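Local coordinates for protein signal transduction histidine kinase, LytS (Clostridium beijerinckii, PDB 5XSJ) that probably acts as a membrane-bound sensor kinase that autophosphorylates a histidine from ATP, this chain being a four-helix piece from its N-terminal part, without the kinase domain, at residues L80-T94 with D110-Y124. Sequence-based numbering, arbitrary orientation.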
ATOM      1  N   LEU B  80     -17.488  11.842  -4.028  1.00 27.58           N
ATOM      2  CA  LEU B  80     -17.916  10.459  -3.988  1.00 28.31           C
ATOM      3  C   LEU B  80     -18.614  10.076  -5.306  1.00 25.88           C
ATOM      4  O   LEU B  80     -18.358   9.021  -5.874  1.00 25.64           O
ATOM      5  CB  LEU B  80     -18.832  10.236  -2.779  1.00 26.90           C
ATOM      6  CG  LEU B  80     -19.617   8.924  -2.749  1.00 28.06           C
ATOM      7  CD1 LEU B  80     -18.692   7.697  -2.798  1.00 24.72           C
ATOM      8  CD2 LEU B  80     -20.529   8.884  -1.538  1.00 26.50           C
ATOM      9  N   ASP B  81     -19.480  10.951  -5.796  1.00 28.70           N
ATOM     10  CA  ASP B  81     -20.206  10.717  -7.050  1.00 26.97           C
ATOM     11  C   ASP B  81     -19.256  10.577  -8.233  1.00 26.91           C
ATOM     12  O   ASP B  81     -19.363   9.649  -9.037  1.00 26.00           O
ATOM     13  CB  ASP B  81     -21.190  11.862  -7.291  1.00 30.01           C
ATOM     14  CG  ASP B  81     -22.248  11.525  -8.349  1.00 34.11           C
ATOM     15  OD1 ASP B  81     -22.540  10.327  -8.574  1.00 33.85           O
ATOM     16  OD2 ASP B  81     -22.792  12.474  -8.953  1.00 34.69           O
ATOM     17  N   ASN B  82     -18.312  11.506  -8.343  1.00 28.53           N
ATOM     18  CA  ASN B  82     -17.292  11.412  -9.379  1.00 27.92           C
ATOM     19  C   ASN B  82     -16.401  10.189  -9.238  1.00 24.85           C
ATOM     20  O   ASN B  82     -16.039   9.564 -10.215  1.00 24.94           O
ATOM     21  CB  ASN B  82     -16.446  12.671  -9.380  1.00 26.48           C
ATOM     22  CG  ASN B  82     -17.163  13.816 -10.014  1.00 30.15           C
ATOM     23  OD1 ASN B  82     -17.934  13.614 -10.955  1.00 32.11           O
ATOM     24  ND2 ASN B  82     -16.950  15.020  -9.503  1.00 28.04           N
ATOM     25  N   THR B  83     -16.060   9.835  -8.009  1.00 25.61           N
ATOM     26  CA  THR B  83     -15.189   8.693  -7.784  1.00 25.71           C
ATOM     27  C   THR B  83     -15.919   7.409  -8.175  1.00 24.97           C
ATOM     28  O   THR B  83     -15.318   6.493  -8.732  1.00 24.25           O
ATOM     29  CB  THR B  83     -14.718   8.645  -6.308  1.00 25.40           C
ATOM     30  OG1 THR B  83     -14.070   9.880  -5.994  1.00 27.89           O
ATOM     31  CG2 THR B  83     -13.755   7.503  -6.058  1.00 21.57           C
ATOM     32  N   LEU B  84     -17.219   7.343  -7.903  1.00 25.44           N
ATOM     33  CA  LEU B  84     -18.001   6.190  -8.347  1.00 27.02           C
ATOM     34  C   LEU B  84     -18.004   6.088  -9.867  1.00 25.15           C
ATOM     35  O   LEU B  84     -17.846   4.993 -10.415  1.00 25.00           O
ATOM     36  CB  LEU B  84     -19.441   6.260  -7.830  1.00 28.23           C
ATOM     37  CG  LEU B  84     -20.233   4.968  -8.114  1.00 29.13           C
ATOM     38  CD1 LEU B  84     -19.689   3.818  -7.274  1.00 26.67           C
ATOM     39  CD2 LEU B  84     -21.727   5.140  -7.867  1.00 27.29           C
ATOM     40  N   ASP B  85     -18.168   7.217 -10.557  1.00 25.30           N
ATOM     41  CA  ASP B  85     -18.105   7.207 -12.018  1.00 24.56           C
ATOM     42  C   ASP B  85     -16.760   6.644 -12.495  1.00 27.22           C
ATOM     43  O   ASP B  85     -16.711   5.931 -13.505  1.00 25.31           O
ATOM     44  CB  ASP B  85     -18.311   8.612 -12.605  1.00 26.66           C
ATOM     45  CG  ASP B  85     -19.736   9.139 -12.427  1.00 29.42           C
ATOM     46  OD1 ASP B  85     -20.673   8.348 -12.182  1.00 29.26           O
ATOM     47  OD2 ASP B  85     -19.917  10.369 -12.542  1.00 30.59           O
ATOM     48  N   SER B  86     -15.674   6.959 -11.778  1.00 25.91           N
ATOM     49  CA  SER B  86     -14.352   6.431 -12.144  1.00 26.81           C
ATOM     50  C   SER B  86     -14.284   4.923 -11.960  1.00 24.85           C
ATOM     51  O   SER B  86     -13.687   4.211 -12.750  1.00 25.01           O
ATOM     52  CB  SER B  86     -13.240   7.085 -11.316  1.00 25.91           C
ATOM     53  OG  SER B  86     -13.084   8.453 -11.640  1.00 25.49           O
ATOM     54  N   TYR B  87     -14.873   4.449 -10.879  1.00 25.60           N
ATOM     55  CA  TYR B  87     -14.987   3.022 -10.641  1.00 25.83           C
ATOM     56  C   TYR B  87     -15.791   2.349 -11.739  1.00 26.12           C
ATOM     57  O   TYR B  87     -15.433   1.286 -12.225  1.00 25.51           O
ATOM     58  CB  TYR B  87     -15.651   2.776  -9.294  1.00 25.18           C
ATOM     59  CG  TYR B  87     -16.158   1.372  -9.139  1.00 26.93           C
ATOM     60  CD1 TYR B  87     -15.274   0.328  -8.905  1.00 25.41           C
ATOM     61  CD2 TYR B  87     -17.525   1.082  -9.204  1.00 24.65           C
ATOM     62  CE1 TYR B  87     -15.724  -0.983  -8.744  1.00 27.30           C
ATOM     63  CE2 TYR B  87     -17.986  -0.234  -9.050  1.00 27.18           C
ATOM     64  CZ  TYR B  87     -17.081  -1.265  -8.811  1.00 30.18           C
ATOM     65  OH  TYR B  87     -17.520  -2.577  -8.651  1.00 27.31           O
ATOM     66  N   ILE B  88     -16.902   2.978 -12.114  1.00 26.24           N
ATOM     67  CA  ILE B  88     -17.747   2.444 -13.177  1.00 26.53           C
ATOM     68  C   ILE B  88     -16.946   2.327 -14.471  1.00 28.57           C
ATOM     69  O   ILE B  88     -17.004   1.309 -15.164  1.00 27.56           O
ATOM     70  CB  ILE B  88     -19.000   3.325 -13.366  1.00 26.06           C
ATOM     71  CG1 ILE B  88     -19.901   3.162 -12.133  1.00 26.26           C
ATOM     72  CG2 ILE B  88     -19.752   2.937 -14.633  1.00 28.42           C
ATOM     73  CD1 ILE B  88     -20.994   4.195 -12.000  1.00 27.67           C
ATOM     74  N   GLU B  89     -16.138   3.341 -14.753  1.00 29.09           N
ATOM     75  CA  GLU B  89     -15.360   3.359 -15.983  1.00 29.05           C
ATOM     76  C   GLU B  89     -14.248   2.311 -15.956  1.00 32.51           C
ATOM     77  O   GLU B  89     -14.029   1.617 -16.945  1.00 31.65           O
ATOM     78  CB  GLU B  89     -14.782   4.756 -16.210  1.00 29.17           C
ATOM     79  CG  GLU B  89     -14.083   4.945 -17.530  1.00 33.01           C
ATOM     80  CD  GLU B  89     -13.263   6.228 -17.564  1.00 40.79           C
ATOM     81  OE1 GLU B  89     -12.631   6.502 -18.606  1.00 44.82           O
ATOM     82  OE2 GLU B  89     -13.229   6.955 -16.538  1.00 45.17           O
ATOM     83  N   SER B  90     -13.547   2.194 -14.827  1.00 28.76           N
ATOM     84  CA  SER B  90     -12.467   1.216 -14.693  1.00 29.57           C
ATOM     85  C   SER B  90     -12.976  -0.213 -14.713  1.00 30.00           C
ATOM     86  O   SER B  90     -12.353  -1.097 -15.309  1.00 31.40           O
ATOM     87  CB  SER B  90     -11.681   1.447 -13.399  1.00 29.57           C
ATOM     88  OG  SER B  90     -11.031   2.702 -13.421  1.00 32.65           O
ATOM     89  N   SER B  91     -14.096  -0.449 -14.034  1.00 27.61           N
ATOM     90  CA  SER B  91     -14.662  -1.789 -13.987  1.00 28.82           C
ATOM     91  C   SER B  91     -15.274  -2.184 -15.334  1.00 29.58           C
ATOM     92  O   SER B  91     -15.208  -3.340 -15.737  1.00 29.46           O
ATOM     93  CB  SER B  91     -15.706  -1.886 -12.869  1.00 26.21           C
ATOM     94  OG  SER B  91     -16.625  -0.809 -12.930  1.00 27.10           O
ATOM     95  N   LYS B  92     -15.859  -1.230 -16.045  1.00 29.40           N
ATOM     96  CA  LYS B  92     -16.415  -1.551 -17.360  1.00 30.50           C
ATOM     97  C   LYS B  92     -15.303  -1.838 -18.362  1.00 33.81           C
ATOM     98  O   LYS B  92     -15.414  -2.761 -19.180  1.00 33.52           O
ATOM     99  CB  LYS B  92     -17.325  -0.422 -17.868  1.00 30.41           C
ATOM    100  CG  LYS B  92     -18.725  -0.471 -17.257  1.00 33.75           C
ATOM    101  CD  LYS B  92     -19.699   0.537 -17.886  1.00 40.23           C
ATOM    102  CE  LYS B  92     -21.076   0.462 -17.200  1.00 45.14           C
ATOM    103  NZ  LYS B  92     -22.034   1.530 -17.621  1.00 43.54           N
ATOM    104  N   ASN B  93     -14.227  -1.057 -18.302  1.00 29.73           N
ATOM    105  CA  ASN B  93     -13.089  -1.317 -19.172  1.00 32.94           C
ATOM    106  C   ASN B  93     -12.483  -2.689 -18.895  1.00 33.98           C
ATOM    107  O   ASN B  93     -12.106  -3.401 -19.825  1.00 35.61           O
ATOM    108  CB  ASN B  93     -12.023  -0.229 -19.028  1.00 33.24           C
ATOM    109  CG  ASN B  93     -12.472   1.098 -19.603  1.00 33.03           C
ATOM    110  OD1 ASN B  93     -13.423   1.158 -20.373  1.00 35.82           O
ATOM    111  ND2 ASN B  93     -11.809   2.167 -19.213  1.00 33.88           N
ATOM    112  N   THR B  94     -12.402  -3.066 -17.623  1.00 31.45           N
ATOM    113  CA  THR B  94     -11.904  -4.393 -17.266  1.00 31.58           C
ATOM    114  C   THR B  94     -12.819  -5.473 -17.844  1.00 32.54           C
ATOM    115  O   THR B  94     -12.349  -6.416 -18.457  1.00 32.57           O
ATOM    116  CB  THR B  94     -11.794  -4.599 -15.732  1.00 30.86           C
ATOM    117  OG1 THR B  94     -10.981  -3.573 -15.153  1.00 29.37           O
ATOM    118  CG2 THR B  94     -11.190  -5.955 -15.412  1.00 29.88           C
ATOM    119  N   ASP B 110      -6.580  -1.499 -15.028  1.00 34.78           N
ATOM    120  CA  ASP B 110      -8.002  -1.231 -14.813  1.00 32.89           C
ATOM    121  C   ASP B 110      -8.559  -2.073 -13.686  1.00 29.78           C
ATOM    122  O   ASP B 110      -9.379  -1.612 -12.914  1.00 31.51           O
ATOM    123  CB  ASP B 110      -8.807  -1.504 -16.084  1.00 32.96           C
ATOM    124  CG  ASP B 110      -8.589  -0.457 -17.151  1.00 37.21           C
ATOM    125  OD1 ASP B 110      -8.413   0.721 -16.789  1.00 34.15           O
ATOM    126  OD2 ASP B 110      -8.618  -0.810 -18.351  1.00 40.53           O
ATOM    127  N   PHE B 111      -8.114  -3.320 -13.615  1.00 31.21           N
ATOM    128  CA  PHE B 111      -8.599  -4.262 -12.616  1.00 32.69           C
ATOM    129  C   PHE B 111      -8.194  -3.783 -11.227  1.00 31.04           C
ATOM    130  O   PHE B 111      -9.006  -3.749 -10.303  1.00 31.33           O
ATOM    131  CB  PHE B 111      -8.029  -5.656 -12.900  1.00 32.56           C
ATOM    132  CG  PHE B 111      -8.726  -6.766 -12.176  1.00 33.61           C
ATOM    133  CD1 PHE B 111     -10.009  -6.601 -11.687  1.00 32.48           C
ATOM    134  CD2 PHE B 111      -8.087  -7.983 -11.985  1.00 33.63           C
ATOM    135  CE1 PHE B 111     -10.660  -7.640 -11.024  1.00 33.34           C
ATOM    136  CE2 PHE B 111      -8.727  -9.018 -11.334  1.00 33.11           C
ATOM    137  CZ  PHE B 111     -10.016  -8.847 -10.848  1.00 34.98           C
ATOM    138  N   VAL B 112      -6.923  -3.419 -11.102  1.00 32.01           N
ATOM    139  CA  VAL B 112      -6.383  -2.832  -9.888  1.00 31.60           C
ATOM    140  C   VAL B 112      -7.047  -1.502  -9.543  1.00 29.27           C
ATOM    141  O   VAL B 112      -7.458  -1.289  -8.399  1.00 27.87           O
ATOM    142  CB  VAL B 112      -4.857  -2.627 -10.024  1.00 34.17           C
ATOM    143  CG1 VAL B 112      -4.333  -1.712  -8.934  1.00 31.75           C
ATOM    144  CG2 VAL B 112      -4.162  -3.973  -9.973  1.00 36.78           C
ATOM    145  N   ALA B 113      -7.158  -0.608 -10.522  1.00 28.80           N
ATOM    146  CA  ALA B 113      -7.760   0.705 -10.253  1.00 29.24           C
ATOM    147  C   ALA B 113      -9.193   0.569  -9.735  1.00 29.00           C
ATOM    148  O   ALA B 113      -9.580   1.261  -8.798  1.00 29.26           O
ATOM    149  CB  ALA B 113      -7.726   1.587 -11.500  1.00 27.95           C
ATOM    150  N   ALA B 114      -9.966  -0.347 -10.307  1.00 29.41           N
ATOM    151  CA  ALA B 114     -11.334  -0.577  -9.833  1.00 29.39           C
ATOM    152  C   ALA B 114     -11.376  -0.922  -8.344  1.00 28.50           C
ATOM    153  O   ALA B 114     -12.217  -0.407  -7.612  1.00 28.52           O
ATOM    154  CB  ALA B 114     -11.999  -1.675 -10.651  1.00 27.08           C
ATOM    155  N   LYS B 115     -10.470  -1.789  -7.888  1.00 30.42           N
ATOM    156  CA  LYS B 115     -10.369  -2.104  -6.453  1.00 29.42           C
ATOM    157  C   LYS B 115      -9.999  -0.879  -5.643  1.00 29.18           C
ATOM    158  O   LYS B 115     -10.582  -0.614  -4.588  1.00 30.93           O
ATOM    159  CB  LYS B 115      -9.311  -3.171  -6.181  1.00 31.06           C
ATOM    160  CG  LYS B 115      -9.422  -4.451  -7.002  1.00 38.10           C
ATOM    161  CD  LYS B 115      -8.153  -5.304  -6.793  1.00 38.80           C
ATOM    162  CE  LYS B 115      -8.203  -6.575  -7.594  1.00 40.65           C
ATOM    163  NZ  LYS B 115      -9.463  -7.300  -7.255  1.00 42.60           N
ATOM    164  N   ASN B 116      -8.976  -0.169  -6.112  1.00 28.79           N
ATOM    165  CA  ASN B 116      -8.500   1.033  -5.424  1.00 29.03           C
ATOM    166  C   ASN B 116      -9.593   2.073  -5.362  1.00 27.19           C
ATOM    167  O   ASN B 116      -9.839   2.656  -4.315  1.00 29.00           O
ATOM    168  CB  ASN B 116      -7.265   1.640  -6.124  1.00 26.09           C
ATOM    169  CG  ASN B 116      -6.009   0.803  -5.939  1.00 29.82           C
ATOM    170  OD1 ASN B 116      -5.904   0.030  -4.988  1.00 29.12           O
ATOM    171  ND2 ASN B 116      -5.040   0.973  -6.838  1.00 29.97           N
ATOM    172  N   ILE B 117     -10.245   2.317  -6.495  1.00 25.43           N
ATOM    173  CA  ILE B 117     -11.253   3.362  -6.530  1.00 27.28           C
ATOM    174  C   ILE B 117     -12.444   2.994  -5.644  1.00 26.58           C
ATOM    175  O   ILE B 117     -12.999   3.849  -4.962  1.00 25.56           O
ATOM    176  CB  ILE B 117     -11.727   3.644  -7.958  1.00 27.93           C
ATOM    177  CG1 ILE B 117     -10.566   4.169  -8.807  1.00 24.99           C
ATOM    178  CG2 ILE B 117     -12.863   4.660  -7.945  1.00 25.86           C
ATOM    179  CD1 ILE B 117     -10.906   4.286 -10.293  1.00 28.68           C
ATOM    180  N   ALA B 118     -12.817   1.718  -5.626  1.00 27.87           N
ATOM    181  CA  ALA B 118     -13.907   1.296  -4.750  1.00 28.16           C
ATOM    182  C   ALA B 118     -13.543   1.602  -3.295  1.00 30.24           C
ATOM    183  O   ALA B 118     -14.390   2.042  -2.519  1.00 30.43           O
ATOM    184  CB  ALA B 118     -14.218  -0.189  -4.950  1.00 27.54           C
ATOM    185  N   SER B 119     -12.271   1.431  -2.934  1.00 30.18           N
ATOM    186  CA  SER B 119     -11.853   1.725  -1.562  1.00 28.75           C
ATOM    187  C   SER B 119     -11.936   3.209  -1.272  1.00 28.07           C
ATOM    188  O   SER B 119     -12.282   3.583  -0.162  1.00 29.99           O
ATOM    189  CB  SER B 119     -10.437   1.211  -1.275  1.00 30.62           C
ATOM    190  OG  SER B 119      -9.448   2.051  -1.855  1.00 33.55           O
ATOM    191  N   TYR B 120     -11.649   4.068  -2.250  1.00 29.14           N
ATOM    192  CA  TYR B 120     -11.844   5.509  -2.021  1.00 29.53           C
ATOM    193  C   TYR B 120     -13.312   5.800  -1.706  1.00 31.43           C
ATOM    194  O   TYR B 120     -13.605   6.603  -0.818  1.00 30.62           O
ATOM    195  CB  TYR B 120     -11.422   6.352  -3.228  1.00 29.28           C
ATOM    196  CG  TYR B 120     -10.018   6.106  -3.732  1.00 29.77           C
ATOM    197  CD1 TYR B 120      -9.004   5.666  -2.882  1.00 28.33           C
ATOM    198  CD2 TYR B 120      -9.710   6.307  -5.074  1.00 27.97           C
ATOM    199  CE1 TYR B 120      -7.726   5.433  -3.364  1.00 28.90           C
ATOM    200  CE2 TYR B 120      -8.445   6.095  -5.556  1.00 26.46           C
ATOM    201  CZ  TYR B 120      -7.459   5.652  -4.711  1.00 28.15           C
ATOM    202  OH  TYR B 120      -6.210   5.443  -5.226  1.00 29.42           O
ATOM    203  N   CYS B 121     -14.229   5.157  -2.445  1.00 28.61           N
ATOM    204  CA  CYS B 121     -15.668   5.326  -2.205  1.00 29.78           C
ATOM    205  C   CYS B 121     -16.036   4.972  -0.748  1.00 28.79           C
ATOM    206  O   CYS B 121     -16.769   5.700  -0.089  1.00 28.75           O
ATOM    207  CB  CYS B 121     -16.492   4.477  -3.200  1.00 27.12           C
ATOM    208  SG  CYS B 121     -16.398   5.049  -4.930  1.00 28.90           S
ATOM    209  N   ASP B 122     -15.502   3.867  -0.244  1.00 30.70           N
ATOM    210  CA  ASP B 122     -15.700   3.496   1.157  1.00 33.07           C
ATOM    211  C   ASP B 122     -15.303   4.567   2.145  1.00 33.82           C
ATOM    212  O   ASP B 122     -15.998   4.767   3.142  1.00 35.14           O
ATOM    213  CB  ASP B 122     -14.927   2.226   1.494  1.00 33.98           C
ATOM    214  CG  ASP B 122     -15.632   0.999   1.018  1.00 39.53           C
ATOM    215  OD1 ASP B 122     -16.809   1.134   0.605  1.00 42.29           O
ATOM    216  OD2 ASP B 122     -15.023  -0.092   1.046  1.00 43.64           O
ATOM    217  N   ALA B 123     -14.191   5.251   1.884  1.00 32.12           N
ATOM    218  CA  ALA B 123     -13.734   6.301   2.795  1.00 34.41           C
ATOM    219  C   ALA B 123     -14.635   7.536   2.735  1.00 34.25           C
ATOM    220  O   ALA B 123     -14.920   8.144   3.771  1.00 37.65           O
ATOM    221  CB  ALA B 123     -12.275   6.689   2.499  1.00 30.53           C
ATOM    222  N   TYR B 124     -15.077   7.922   1.537  1.00 32.76           N
ATOM    223  CA  TYR B 124     -16.016   9.045   1.433  1.00 33.82           C
ATOM    224  C   TYR B 124     -17.306   8.721   2.195  1.00 34.48           C
ATOM    225  O   TYR B 124     -17.860   9.561   2.898  1.00 35.39           O
ATOM    226  CB  TYR B 124     -16.330   9.379  -0.032  1.00 32.47           C
ATOM    227  CG  TYR B 124     -15.138   9.918  -0.786  1.00 31.93           C
ATOM    228  CD1 TYR B 124     -14.377  10.958  -0.265  1.00 36.27           C
ATOM    229  CD2 TYR B 124     -14.747   9.369  -1.995  1.00 30.91           C
ATOM    230  CE1 TYR B 124     -13.277  11.448  -0.934  1.00 35.96           C
ATOM    231  CE2 TYR B 124     -13.641   9.855  -2.679  1.00 31.19           C
ATOM    232  CZ  TYR B 124     -12.913  10.893  -2.144  1.00 33.15           C
ATOM    233  OH  TYR B 124     -11.807  11.376  -2.803  1.00 32.95           O
TER
HETATM  234  O   HOH W   1     -11.319   9.612  -5.089  1.00 39.24           O
HETATM  235  O   HOH W   2      -8.561   2.399 -14.599  1.00 38.90           O
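I117 of helix 104-133 packs as a knob into a hole formed by T83, S86, Y87 and S90 of helix 73-99. The two are consecutive antiparallel helices of a four-helix bundle. Their axes come within 8.1 Å, at 152° between the N-to-C directions. I117 CG2, anti to the backbone N, meets T83 CG2 at 3.5 Å and also lies against Y87 CB. CD1 of I117 extends toward S86 CB and S90 OG, further along helix 73-99.

Knobs also enter from the opposite helix. T83 sits among I117, Y120, C121 and Y124, with its methyl at the edge of the Y120 ring. S90 sits among D110, A113, A114 and I117. A114 is small, consistent with the close approach of the backbones there: its CA is 5.2 Å from the CA of Y87. The edge of the Y87 ring meets A114 O, 3.4 Å from Y87 CD1.

Two waters join polar groups of the two helices. One donates to T83 OG1 and is hydrogen-bonded to Y124 OH, in plane at the edge of that ring. The other is hydrogen-bonded to S90 OG and donates to D110 OD1.

Further out, helices 15-42 and 45-67 complete the bundle; Y87 packs on Y51 and V55, and its OH is hydrogen-bonded to S32 OG. T83 OG1 is also hydrogen-bonded to D79 O within its own helix. Another protein chain lies against T83, S86, I117 and Y120; it hydrogen-bonds S86 OG through its backbone and Y120 OH through an acidic side chain.

Near D110, T94 OG1 donates to S90 O at 2.8 Å, from the opposite face of the carbonyl plane to T94 N.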